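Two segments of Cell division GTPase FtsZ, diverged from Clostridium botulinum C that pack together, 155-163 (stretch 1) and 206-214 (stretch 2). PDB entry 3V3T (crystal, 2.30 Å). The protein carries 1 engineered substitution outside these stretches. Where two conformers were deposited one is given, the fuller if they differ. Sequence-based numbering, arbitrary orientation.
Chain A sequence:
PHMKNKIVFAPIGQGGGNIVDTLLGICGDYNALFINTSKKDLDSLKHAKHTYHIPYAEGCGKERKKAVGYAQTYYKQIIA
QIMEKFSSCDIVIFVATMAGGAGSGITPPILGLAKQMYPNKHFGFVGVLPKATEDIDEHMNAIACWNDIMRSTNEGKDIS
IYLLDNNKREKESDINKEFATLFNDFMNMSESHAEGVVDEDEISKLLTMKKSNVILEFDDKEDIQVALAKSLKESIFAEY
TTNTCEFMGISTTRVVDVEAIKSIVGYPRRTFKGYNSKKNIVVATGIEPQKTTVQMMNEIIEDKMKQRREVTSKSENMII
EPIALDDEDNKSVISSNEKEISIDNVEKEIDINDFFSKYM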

ATOM      1  N   GLU A 155       8.612  14.082   0.847  1.00 37.16           N
ATOM      2  CA  GLU A 155       8.622  13.266   2.056  1.00 31.12           C
ATOM      3  C   GLU A 155       7.265  12.615   2.282  1.00 31.13           C
ATOM      4  O   GLU A 155       6.829  12.444   3.411  1.00 39.00           O
ATOM      5  CB  GLU A 155       9.005  14.110   3.272  1.00 34.17           C
ATOM      6  CG  GLU A 155      10.208  15.015   3.053  1.00 51.07           C
ATOM      7  CD  GLU A 155      11.480  14.248   2.713  1.00 72.52           C
ATOM      8  OE1 GLU A 155      11.822  13.297   3.452  1.00 82.73           O
ATOM      9  OE2 GLU A 155      12.143  14.596   1.709  1.00 75.90           O
ATOM     10  N   GLY A 156       6.585  12.263   1.204  1.00 30.46           N
ATOM     11  CA  GLY A 156       5.363  11.493   1.330  1.00 25.36           C
ATOM     12  C   GLY A 156       4.107  12.331   1.425  1.00 32.07           C
ATOM     13  O   GLY A 156       3.021  11.777   1.578  1.00 29.83           O
ATOM     14  N   LYS A 157       4.246  13.657   1.340  1.00 31.94           N
ATOM     15  CA  LYS A 157       3.087  14.549   1.370  1.00 28.00           C
ATOM     16  C   LYS A 157       2.276  14.598   0.066  1.00 35.72           C
ATOM     17  O   LYS A 157       1.124  15.020   0.087  1.00 38.91           O
ATOM     18  CB  LYS A 157       3.496  15.978   1.753  1.00 36.33           C
ATOM     19  CG  LYS A 157       4.155  16.125   3.120  1.00 38.24           C
ATOM     20  CD  LYS A 157       4.514  17.590   3.387  1.00 53.13           C
ATOM     21  CE  LYS A 157       5.576  17.728   4.477  1.00 61.56           C
ATOM     22  NZ  LYS A 157       5.202  16.999   5.725  1.00 69.85           N
ATOM     23  N   ASP A 158       2.856  14.183  -1.059  1.00 32.05           N
ATOM     24  CA  ASP A 158       2.152  14.293  -2.345  1.00 32.38           C
ATOM     25  C   ASP A 158       1.413  13.011  -2.763  1.00 37.12           C
ATOM     26  O   ASP A 158       0.709  12.980  -3.785  1.00 35.28           O
ATOM     27  CB  ASP A 158       3.118  14.697  -3.467  1.00 38.08           C
ATOM     28  CG  ASP A 158       3.738  16.068  -3.249  1.00 46.42           C
ATOM     29  OD1 ASP A 158       3.106  16.914  -2.575  1.00 47.52           O
ATOM     30  OD2 ASP A 158       4.864  16.293  -3.757  1.00 54.40           O
ATOM     31  N   ILE A 159       1.581  11.950  -1.987  1.00 29.61           N
ATOM     32  CA  ILE A 159       1.004  10.663  -2.341  1.00 26.74           C
ATOM     33  C   ILE A 159       0.465   9.986  -1.095  1.00 27.88           C
ATOM     34  O   ILE A 159       0.778  10.375   0.029  1.00 31.80           O
ATOM     35  CB  ILE A 159       2.055   9.718  -2.964  1.00 26.88           C
ATOM     36  CG1 ILE A 159       3.145   9.386  -1.949  1.00 24.87           C
ATOM     37  CG2 ILE A 159       2.671  10.324  -4.247  1.00 31.05           C
ATOM     38  CD1 ILE A 159       3.958   8.127  -2.323  1.00 22.09           C
ATOM     39  N   SER A 160      -0.346   8.960  -1.287  1.00 19.85           N
ATOM     40  CA  SER A 160      -0.766   8.166  -0.148  1.00 29.27           C
ATOM     41  C   SER A 160       0.116   6.915  -0.125  1.00 28.53           C
ATOM     42  O   SER A 160       0.551   6.430  -1.163  1.00 27.08           O
ATOM     43  CB  SER A 160      -2.254   7.858  -0.234  1.00 24.80           C
ATOM     44  OG  SER A 160      -2.509   6.983  -1.295  1.00 40.27           O
ATOM     45  N   ILE A 161       0.453   6.437   1.062  1.00 30.86           N
ATOM     46  CA  ILE A 161       1.446   5.375   1.191  1.00 22.02           C
ATOM     47  C   ILE A 161       0.849   4.233   2.019  1.00 32.01           C
ATOM     48  O   ILE A 161       0.311   4.474   3.095  1.00 30.91           O
ATOM     49  CB  ILE A 161       2.726   5.895   1.911  1.00 27.34           C
ATOM     50  CG1 ILE A 161       3.480   6.895   1.037  1.00 26.96           C
ATOM     51  CG2 ILE A 161       3.650   4.739   2.298  1.00 13.69           C
ATOM     52  CD1 ILE A 161       4.635   7.595   1.759  1.00 24.17           C
ATOM     53  N   TYR A 162       0.921   3.006   1.507  1.00 19.88           N
ATOM     54  CA  TYR A 162       0.513   1.839   2.271  1.00 23.55           C
ATOM     55  C   TYR A 162       1.786   1.036   2.470  1.00 22.20           C
ATOM     56  O   TYR A 162       2.246   0.374   1.551  1.00 23.38           O
ATOM     57  CB  TYR A 162      -0.521   0.995   1.511  1.00 21.11           C
ATOM     58  CG  TYR A 162      -1.799   1.720   1.110  1.00 22.87           C
ATOM     59  CD1 TYR A 162      -2.987   1.498   1.797  1.00 20.72           C
ATOM     60  CD2 TYR A 162      -1.823   2.613   0.031  1.00 25.38           C
ATOM     61  CE1 TYR A 162      -4.155   2.142   1.441  1.00 26.44           C
ATOM     62  CE2 TYR A 162      -3.002   3.273  -0.334  1.00 26.10           C
ATOM     63  CZ  TYR A 162      -4.162   3.023   0.377  1.00 27.48           C
ATOM     64  OH  TYR A 162      -5.340   3.642   0.056  1.00 33.58           O
ATOM     65  N   LEU A 163       2.376   1.133   3.657  1.00 17.82           N
ATOM     66  CA  LEU A 163       3.694   0.568   3.896  1.00 19.08           C
ATOM     67  C   LEU A 163       3.541  -0.730   4.662  1.00 18.81           C
ATOM     68  O   LEU A 163       3.105  -0.725   5.828  1.00 22.44           O
ATOM     69  CB  LEU A 163       4.557   1.550   4.707  1.00 14.26           C
ATOM     70  CG  LEU A 163       6.058   1.226   4.764  1.00 24.37           C
ATOM     71  CD1 LEU A 163       6.588   1.081   3.336  1.00 22.74           C
ATOM     72  CD2 LEU A 163       6.880   2.301   5.528  1.00 18.54           C
ATOM     73  N   LEU A 206     -10.962   9.089   1.950  1.00 36.37           N
ATOM     74  CA  LEU A 206      -9.948   8.310   2.647  1.00 31.48           C
ATOM     75  C   LEU A 206      -8.860   7.839   1.664  1.00 33.84           C
ATOM     76  O   LEU A 206      -7.686   7.807   2.005  1.00 29.91           O
ATOM     77  CB  LEU A 206     -10.576   7.117   3.370  1.00 26.69           C
ATOM     78  CG  LEU A 206     -11.437   7.426   4.598  1.00 31.07           C
ATOM     79  CD1 LEU A 206     -12.428   6.300   4.876  1.00 29.87           C
ATOM     80  CD2 LEU A 206     -10.594   7.737   5.843  1.00 31.21           C
ATOM     81  N   LEU A 207      -9.273   7.475   0.452  1.00 35.49           N
ATOM     82  CA  LEU A 207      -8.375   7.025  -0.597  1.00 38.64           C
ATOM     83  C   LEU A 207      -7.450   8.128  -1.099  1.00 42.17           C
ATOM     84  O   LEU A 207      -6.316   7.865  -1.498  1.00 36.77           O
ATOM     85  CB  LEU A 207      -9.190   6.543  -1.790  1.00 45.01           C
ATOM     86  CG  LEU A 207      -9.491   5.057  -1.925  1.00 47.56           C
ATOM     87  CD1 LEU A 207     -10.394   4.838  -3.148  1.00 45.77           C
ATOM     88  CD2 LEU A 207      -8.195   4.238  -2.015  1.00 35.47           C
ATOM     89  N   THR A 208      -7.940   9.361  -1.102  1.00 42.79           N
ATOM     90  CA  THR A 208      -7.162  10.446  -1.676  1.00 45.44           C
ATOM     91  C   THR A 208      -6.335  11.210  -0.639  1.00 46.36           C
ATOM     92  O   THR A 208      -5.594  12.129  -0.991  1.00 44.29           O
ATOM     93  CB  THR A 208      -8.044  11.403  -2.531  1.00 44.30           C
ATOM     94  OG1 THR A 208      -9.070  12.001  -1.728  1.00 47.95           O
ATOM     95  CG2 THR A 208      -8.690  10.641  -3.671  1.00 39.27           C
ATOM     96  N   MET A 209      -6.448  10.814   0.630  1.00 38.35           N
ATOM     97  CA  MET A 209      -5.671  11.451   1.694  1.00 33.64           C
ATOM     98  C   MET A 209      -4.203  11.067   1.567  1.00 35.91           C
ATOM     99  O   MET A 209      -3.876   9.906   1.348  1.00 37.42           O
ATOM    100  CB  MET A 209      -6.187  11.051   3.074  1.00 32.43           C
ATOM    101  CG  MET A 209      -5.308  11.531   4.214  1.00 32.82           C
ATOM    102  SD  MET A 209      -5.193  13.331   4.317  1.00 34.46           S
ATOM    103  CE  MET A 209      -6.886  13.798   4.612  1.00 33.25           C
ATOM    104  N   LYS A 210      -3.321  12.051   1.707  1.00 35.49           N
ATOM    105  CA  LYS A 210      -1.906  11.834   1.476  1.00 31.79           C
ATOM    106  C   LYS A 210      -1.204  11.367   2.742  1.00 27.66           C
ATOM    107  O   LYS A 210      -1.762  11.435   3.832  1.00 34.03           O
ATOM    108  CB  LYS A 210      -1.244  13.106   0.964  1.00 30.13           C
ATOM    109  CG  LYS A 210      -1.979  13.774  -0.181  1.00 40.42           C
ATOM    110  CD  LYS A 210      -2.124  12.846  -1.361  1.00 45.83           C
ATOM    111  CE  LYS A 210      -2.766  13.599  -2.512  1.00 59.59           C
ATOM    112  NZ  LYS A 210      -2.353  15.039  -2.485  1.00 62.56           N
ATOM    113  N   LYS A 211       0.034  10.915   2.570  1.00 28.86           N
ATOM    114  CA  LYS A 211       0.812  10.307   3.635  1.00 21.90           C
ATOM    115  C   LYS A 211       0.322   8.894   3.869  1.00 27.19           C
ATOM    116  O   LYS A 211      -0.213   8.236   2.959  1.00 25.27           O
ATOM    117  CB  LYS A 211       0.733  11.150   4.911  1.00 26.74           C
ATOM    118  CG  LYS A 211       1.461  12.492   4.753  1.00 36.94           C
ATOM    119  CD  LYS A 211       0.754  13.629   5.478  1.00 56.76           C
ATOM    120  CE  LYS A 211       1.137  13.724   6.936  1.00 66.06           C
ATOM    121  NZ  LYS A 211       0.284  14.741   7.643  1.00 73.20           N
ATOM    122  N   SER A 212       0.466   8.433   5.099  1.00 27.18           N
ATOM    123  CA  SER A 212       0.351   7.019   5.356  1.00 24.31           C
ATOM    124  C   SER A 212      -1.022   6.574   5.803  1.00 20.48           C
ATOM    125  O   SER A 212      -1.671   7.194   6.636  1.00 27.52           O
ATOM    126  CB  SER A 212       1.417   6.561   6.355  1.00 29.47           C
ATOM    127  OG  SER A 212       2.375   5.786   5.681  1.00 38.54           O
ATOM    128  N   ASN A 213      -1.421   5.453   5.234  1.00 20.06           N
ATOM    129  CA  ASN A 213      -2.694   4.867   5.552  0.57 25.27           C
ATOM    130  C   ASN A 213      -2.473   3.499   6.228  1.00 29.70           C
ATOM    131  O   ASN A 213      -1.557   2.753   5.884  1.00 22.39           O
ATOM    132  CB  ASN A 213      -3.556   4.794   4.276  0.57 23.15           C
ATOM    133  CG  ASN A 213      -3.930   6.193   3.721  0.57 44.98           C
ATOM    134  OD1 ASN A 213      -3.404   7.234   4.158  0.57 35.80           O
ATOM    135  ND2 ASN A 213      -4.839   6.209   2.743  0.57 46.87           N
ATOM    136  N   VAL A 214      -3.287   3.203   7.241  1.00 21.28           N
ATOM    137  CA  VAL A 214      -3.227   1.897   7.903  1.00 20.16           C
ATOM    138  C   VAL A 214      -4.667   1.350   8.045  1.00 29.39           C
ATOM    139  O   VAL A 214      -5.587   2.085   8.404  1.00 29.73           O
ATOM    140  CB  VAL A 214      -2.509   1.971   9.279  1.00 34.90           C
ATOM    141  CG1 VAL A 214      -2.776   0.719  10.108  1.00 35.81           C
ATOM    142  CG2 VAL A 214      -1.016   2.147   9.079  1.00 28.58           C
TER
HETATM  143  O   HOH W   1       1.222   2.867   5.740  1.00 20.91           O

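The two stretches meet along their later parts as neighbouring parallel β-strands, whose directions differ by 48°, a pronounced twist. Three backbone hydrogen bonds join them in the staggered pattern of a parallel ladder: Lys211 N donates to Ile159 O (2.7 Å), Ile161 N to Lys211 O (2.7 Å), and Asn213 N to Ile161 O (2.9 Å). Ile161 thus uses both its NH and its carbonyl on the same neighbouring strand. Two of these carbonyls also receive CA-H contacts, Ser160 CA lying 3.2 Å from Lys211 O and Ser212 CA 3.4 Å from Ile161 O.

Beyond Ile161, a water continues the connection. Its O accepts from Leu163 N (2.9 Å) and donates to Asn213 O (2.8 Å) and to Ser212 OG (3.1 Å), so it bridges the strands where direct pairing gives way.

Side chains alternate across the sheet. Ser160 and Lys211 share one face. The small Ser160, chi1 p, fits close against the loop that leads into the second strand, its CB 3.1 Å from Met209 O; its hydroxyl is satisfied elsewhere in the structure. Lys211 has the largest area covered by the other stretch. Its chi1 m brings CG within 4.3 Å of Lys157 CA; the chain then bends at chi3 (85°). The methylenes of a lysine can line a backbone in this way while leaving the amine free to seek solvent. Lys210, m at both chi1 and chi2, likewise offers its aliphatic part: CB is 3.2 Å from Lys157 O and CD 3.7 Å from Asp158 O.

On the opposite face Ile161 pairs with Ser212. The β-branched isoleucine, m and t, suits an extended backbone, and its CG2 packs 3.8 Å from Ser212 OG. The short serine lies beside this methyl, and its hydroxyl accepts from the water.

The CA-to-CB bond of Tyr162 points away from stretch 2, yet with chi1 m and chi2 -105° the ring carries its end back: OH comes 3.6 Å from Leu207 CD2 and 3.7 Å from Asn213 ND2. Asn213 CB covers one ring face. A long, flat side chain can thus span from strand to helix. The CA-to-CB bond of Asn213 points toward stretch 1; with chi1 m its ND2 makes a weak hydrogen bond to Leu206 O (3.3 Å), tying the strand back to the helix.

Gly156 takes a left-handed backbone (phi 91°, psi 2°) where a CB would jam against the preceding carbonyl and crowd Ile161 CD1. Glycine therefore suits this turn, which brings Gly156 O within 3.4 Å of Lys211 CA.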